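Long-range contact in Cys-Gly metallodipeptidase DUG1 (Saccharomyces cerevisiae, PDB 4G1P), which hydrolyses the Cys-Gly dipeptide as a homodimeric, zinc- or manganese-dependent metallopeptidase and is the catalytic component of the complex that degrades glutathione: residues R216-G227 with N377-A388. Residues are numbered along the deposited sequence; the frame is centred on the assembly and turned at random.
With CYS (cysteine), chain E.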
loop_
_atom_site.group_PDB
_atom_site.type_symbol
_atom_site.label_atom_id
_atom_site.label_comp_id
_atom_site.label_asym_id
_atom_site.label_seq_id
_atom_site.Cartn_x
_atom_site.Cartn_y
_atom_site.Cartn_z
ATOM N N ARG A 216 -7.406 -10.388 -25.280
ATOM C CA ARG A 216 -5.987 -10.235 -25.019
ATOM C C ARG A 216 -5.610 -11.163 -23.889
ATOM O O ARG A 216 -6.423 -11.438 -23.016
ATOM C CB ARG A 216 -5.684 -8.836 -24.547
ATOM C CG ARG A 216 -5.686 -7.766 -25.568
ATOM C CD ARG A 216 -5.956 -6.520 -24.800
ATOM N NE ARG A 216 -5.111 -5.401 -25.143
ATOM C CZ ARG A 216 -5.163 -4.234 -24.515
ATOM N NH1 ARG A 216 -6.006 -4.066 -23.511
ATOM N NH2 ARG A 216 -4.378 -3.238 -24.897
ATOM N N GLY A 217 -4.369 -11.626 -23.889
ATOM C CA GLY A 217 -3.860 -12.364 -22.757
ATOM C C GLY A 217 -3.333 -11.404 -21.699
ATOM O O GLY A 217 -3.443 -10.179 -21.817
ATOM N N CYS A 218 -2.757 -11.964 -20.649
ATOM C CA CYS A 218 -2.251 -11.150 -19.562
ATOM C C CYS A 218 -1.065 -11.817 -18.856
ATOM O O CYS A 218 -1.147 -12.961 -18.405
ATOM C CB CYS A 218 -3.373 -10.813 -18.564
ATOM S SG CYS A 218 -2.881 -9.608 -17.290
ATOM N N ASN A 219 0.046 -11.097 -18.791
ATOM C CA ASN A 219 1.202 -11.560 -18.037
ATOM C C ASN A 219 1.432 -10.625 -16.863
ATOM O O ASN A 219 1.647 -9.423 -17.046
ATOM C CB ASN A 219 2.443 -11.648 -18.932
ATOM C CG ASN A 219 2.451 -12.898 -19.803
ATOM O OD1 ASN A 219 1.398 -13.453 -20.117
ATOM N ND2 ASN A 219 3.638 -13.354 -20.179
ATOM N N TYR A 220 1.347 -11.158 -15.654
ATOM C CA TYR A 220 1.440 -10.306 -14.482
ATOM C C TYR A 220 2.785 -10.506 -13.798
ATOM O O TYR A 220 3.141 -11.630 -13.418
ATOM C CB TYR A 220 0.290 -10.584 -13.522
ATOM C CG TYR A 220 -0.040 -9.427 -12.611
ATOM C CD1 TYR A 220 0.782 -9.105 -11.543
ATOM C CD2 TYR A 220 -1.171 -8.658 -12.816
ATOM C CE1 TYR A 220 0.485 -8.045 -10.705
ATOM C CE2 TYR A 220 -1.476 -7.601 -11.985
ATOM C CZ TYR A 220 -0.640 -7.297 -10.927
ATOM O OH TYR A 220 -0.936 -6.255 -10.081
ATOM N N TYR A 221 3.524 -9.410 -13.650
ATOM C CA TYR A 221 4.881 -9.466 -13.108
ATOM C C TYR A 221 5.038 -8.692 -11.802
ATOM O O TYR A 221 4.297 -7.734 -11.516
ATOM C CB TYR A 221 5.899 -8.940 -14.132
ATOM C CG TYR A 221 5.915 -9.716 -15.421
ATOM C CD1 TYR A 221 6.581 -10.919 -15.515
ATOM C CD2 TYR A 221 5.246 -9.247 -16.541
ATOM C CE1 TYR A 221 6.587 -11.641 -16.690
ATOM C CE2 TYR A 221 5.242 -9.961 -17.723
ATOM C CZ TYR A 221 5.912 -11.160 -17.793
ATOM O OH TYR A 221 5.916 -11.880 -18.971
ATOM N N GLN A 222 6.015 -9.118 -11.014
ATOM C CA GLN A 222 6.460 -8.337 -9.870
ATOM C C GLN A 222 7.974 -8.211 -9.911
ATOM O O GLN A 222 8.688 -9.207 -10.063
ATOM C CB GLN A 222 5.985 -8.938 -8.535
ATOM C CG GLN A 222 6.520 -10.320 -8.221
ATOM C CD GLN A 222 6.011 -10.850 -6.896
ATOM O OE1 GLN A 222 5.191 -10.220 -6.232
ATOM N NE2 GLN A 222 6.500 -12.016 -6.503
ATOM N N THR A 223 8.456 -6.978 -9.815
ATOM C CA THR A 223 9.892 -6.741 -9.711
ATOM C C THR A 223 10.258 -6.579 -8.240
ATOM O O THR A 223 9.727 -5.699 -7.563
ATOM C CB THR A 223 10.336 -5.499 -10.516
ATOM O OG1 THR A 223 10.282 -5.799 -11.911
ATOM C CG2 THR A 223 11.760 -5.109 -10.170
ATOM N N ILE A 224 11.150 -7.441 -7.753
ATOM C CA ILE A 224 11.511 -7.453 -6.336
ATOM C C ILE A 224 12.897 -6.867 -6.079
ATOM O O ILE A 224 13.886 -7.347 -6.617
ATOM C CB ILE A 224 11.459 -8.866 -5.757
ATOM C CG1 ILE A 224 10.243 -9.618 -6.309
ATOM C CG2 ILE A 224 11.421 -8.806 -4.248
ATOM C CD1 ILE A 224 10.154 -11.074 -5.857
ATOM N N ILE A 225 12.952 -5.817 -5.264
ATOM C CA ILE A 225 14.216 -5.191 -4.894
ATOM C C ILE A 225 14.373 -5.185 -3.380
ATOM O O ILE A 225 13.502 -4.689 -2.653
ATOM C CB ILE A 225 14.314 -3.765 -5.421
ATOM C CG1 ILE A 225 14.254 -3.760 -6.944
ATOM C CG2 ILE A 225 15.612 -3.123 -4.975
ATOM C CD1 ILE A 225 14.262 -2.371 -7.547
ATOM N N GLU A 226 15.490 -5.751 -2.920
ATOM C CA GLU A 226 15.776 -5.917 -1.502
ATOM C C GLU A 226 17.129 -5.310 -1.155
ATOM O O GLU A 226 18.067 -5.375 -1.956
ATOM C CB GLU A 226 15.769 -7.398 -1.136
ATOM C CG GLU A 226 16.166 -7.665 0.296
ATOM C CD GLU A 226 15.919 -9.102 0.719
ATOM O OE1 GLU A 226 16.188 -10.004 -0.106
ATOM O OE2 GLU A 226 15.453 -9.321 1.868
ATOM N N GLY A 227 17.223 -4.711 0.034
ATOM C CA GLY A 227 18.454 -4.082 0.510
ATOM C C GLY A 227 18.815 -4.455 1.943
ATOM O O GLY A 227 19.415 -5.502 2.178
ATOM N N ASN A 377 21.912 -2.992 -4.094
ATOM C CA ASN A 377 20.716 -3.754 -3.762
ATOM C C ASN A 377 20.574 -5.047 -4.584
ATOM O O ASN A 377 21.243 -5.215 -5.612
ATOM C CB ASN A 377 19.469 -2.861 -3.888
ATOM C CG ASN A 377 19.376 -1.809 -2.771
ATOM O OD1 ASN A 377 19.671 -2.095 -1.616
ATOM N ND2 ASN A 377 18.963 -0.595 -3.121
ATOM N N LYS A 378 19.729 -5.962 -4.107
ATOM C CA LYS A 378 19.376 -7.177 -4.850
ATOM C C LYS A 378 18.125 -6.914 -5.690
ATOM O O LYS A 378 17.270 -6.121 -5.300
ATOM C CB LYS A 378 19.108 -8.349 -3.899
ATOM C CG LYS A 378 20.280 -8.720 -3.016
ATOM C CD LYS A 378 19.911 -9.788 -1.961
ATOM C CE LYS A 378 19.440 -9.187 -0.612
ATOM N NZ LYS A 378 20.505 -8.476 0.193
ATOM N N CYS A 379 18.014 -7.572 -6.839
ATOM C CA CYS A 379 16.867 -7.352 -7.716
ATOM C C CYS A 379 16.604 -8.524 -8.635
ATOM O O CYS A 379 17.527 -9.181 -9.128
ATOM C CB CYS A 379 17.024 -6.074 -8.555
ATOM S SG CYS A 379 15.563 -5.679 -9.615
ATOM N N ARG A 380 15.325 -8.767 -8.871
ATOM C CA ARG A 380 14.897 -9.789 -9.800
ATOM C C ARG A 380 13.418 -9.607 -10.109
ATOM O O ARG A 380 12.653 -9.075 -9.289
ATOM C CB ARG A 380 15.157 -11.176 -9.230
ATOM C CG ARG A 380 14.233 -11.578 -8.141
ATOM C CD ARG A 380 14.639 -12.911 -7.593
ATOM N NE ARG A 380 13.827 -13.274 -6.442
ATOM C CZ ARG A 380 12.612 -13.807 -6.532
ATOM N NH1 ARG A 380 12.071 -14.027 -7.730
ATOM N NH2 ARG A 380 11.933 -14.116 -5.430
ATOM N N THR A 381 13.022 -10.038 -11.301
ATOM C CA THR A 381 11.658 -9.875 -11.753
ATOM C C THR A 381 11.040 -11.230 -12.035
ATOM O O THR A 381 11.620 -12.061 -12.730
ATOM C CB THR A 381 11.598 -8.960 -12.984
ATOM O OG1 THR A 381 11.875 -7.619 -12.571
ATOM C CG2 THR A 381 10.222 -8.987 -13.641
ATOM N N GLU A 382 9.864 -11.469 -11.473
ATOM C CA GLU A 382 9.243 -12.762 -11.659
ATOM C C GLU A 382 7.792 -12.678 -12.112
ATOM O O GLU A 382 7.101 -11.679 -11.903
ATOM C CB GLU A 382 9.397 -13.617 -10.407
ATOM C CG GLU A 382 8.378 -13.378 -9.331
ATOM C CD GLU A 382 8.779 -14.053 -8.031
ATOM O OE1 GLU A 382 9.930 -14.528 -7.955
ATOM O OE2 GLU A 382 7.954 -14.110 -7.093
ATOM N N LEU A 383 7.353 -13.739 -12.771
ATOM C CA LEU A 383 6.017 -13.798 -13.308
ATOM C C LEU A 383 5.094 -14.271 -12.195
ATOM O O LEU A 383 5.406 -15.223 -11.489
ATOM C CB LEU A 383 5.999 -14.762 -14.502
ATOM C CG LEU A 383 4.657 -15.150 -15.137
ATOM C CD1 LEU A 383 4.115 -14.020 -15.969
ATOM C CD2 LEU A 383 4.801 -16.418 -15.961
ATOM N N ILE A 384 3.967 -13.598 -12.017
ATOM C CA ILE A 384 3.008 -14.061 -11.023
ATOM C C ILE A 384 1.974 -14.991 -11.649
ATOM O O ILE A 384 1.704 -16.065 -11.118
ATOM C CB ILE A 384 2.293 -12.913 -10.316
ATOM C CG1 ILE A 384 3.313 -12.032 -9.584
ATOM C CG2 ILE A 384 1.234 -13.486 -9.384
ATOM C CD1 ILE A 384 2.746 -10.754 -8.989
ATOM N N HIS A 385 1.388 -14.572 -12.766
ATOM C CA HIS A 385 0.532 -15.453 -13.546
ATOM C C HIS A 385 0.492 -15.052 -15.017
ATOM O O HIS A 385 0.750 -13.893 -15.365
ATOM C CB HIS A 385 -0.884 -15.551 -12.952
ATOM C CG HIS A 385 -1.712 -14.312 -13.103
ATOM N ND1 HIS A 385 -2.253 -13.648 -12.022
ATOM C CD2 HIS A 385 -2.131 -13.640 -14.205
ATOM C CE1 HIS A 385 -2.951 -12.607 -12.451
ATOM N NE2 HIS A 385 -2.889 -12.577 -13.771
ATOM N N ASP A 386 0.186 -16.022 -15.876
ATOM C CA ASP A 386 0.006 -15.743 -17.296
ATOM C C ASP A 386 -1.283 -16.371 -17.806
ATOM O O ASP A 386 -1.733 -17.393 -17.291
ATOM C CB ASP A 386 1.231 -16.174 -18.121
ATOM C CG ASP A 386 1.462 -17.689 -18.127
ATOM O OD1 ASP A 386 0.760 -18.453 -17.423
ATOM O OD2 ASP A 386 2.380 -18.118 -18.855
ATOM N N GLY A 387 -1.881 -15.733 -18.803
ATOM C CA GLY A 387 -3.112 -16.208 -19.408
ATOM C C GLY A 387 -3.043 -15.877 -20.884
ATOM O O GLY A 387 -2.609 -14.783 -21.246
ATOM N N ALA A 388 -3.459 -16.813 -21.736
ATOM C CA ALA A 388 -3.240 -16.685 -23.173
ATOM C C ALA A 388 -4.204 -15.725 -23.826
ATOM O O ALA A 388 -5.317 -15.540 -23.352
ATOM C CB ALA A 388 -3.334 -18.022 -23.837
HETATM N N CYS E . -9.117 -10.254 -14.343
HETATM C CA CYS E . -7.718 -10.123 -14.698
HETATM C C CYS E . -7.605 -9.286 -15.974
HETATM O O CYS E . -8.220 -9.599 -16.994
HETATM C CB CYS E . -7.066 -11.499 -14.853
HETATM S SG CYS E . -5.341 -11.452 -15.230
#
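Tyr220 and His385 face each other as a hydrogen-bonded pair between antiparallel strands 210-226 and 378-391. Tyr220 N bonds to His385 O at 2.8 Å. The pairing is irregular here: Ile384 and His385 both face Tyr220, a classic beta bulge that shifts the register by one before Tyr221. Ile384 N reaches Tyr220 O at 2.6 Å, while the bond from His385 N is weak. Tyr220 CB lies over one face of the imidazole, a CH-pi contact.

The tightly packed face meets helix 355-371 through Tyr221, Cys379 and Thr381, and helix 244-252 through Ile225. Here Ile225 CG1 packs on Cys379 SG, and the Thr223 and Thr381 hydroxyls are hydrogen-bonded.

On the other face, the second subunit closes the Tyr220 end. The Lys378 and Arg380 end is looser and exposed. Gln222 CG sits between backbone N and carbonyl carbon (chi1 63°), which lays the extended chain beside Glu382. Gln222 NE2 gives a bent hydrogen bond (137°) to Glu382 OE2 from above the carboxylate plane. Replacing Gln222 by alanine is likely to leave Glu382 OE2 without this donor and strip part of the cover from Ile384 CD1.

Cys218 SG and His385 NE2 approach the bound cysteine SG, so this end probably helps shape the side-chain pocket.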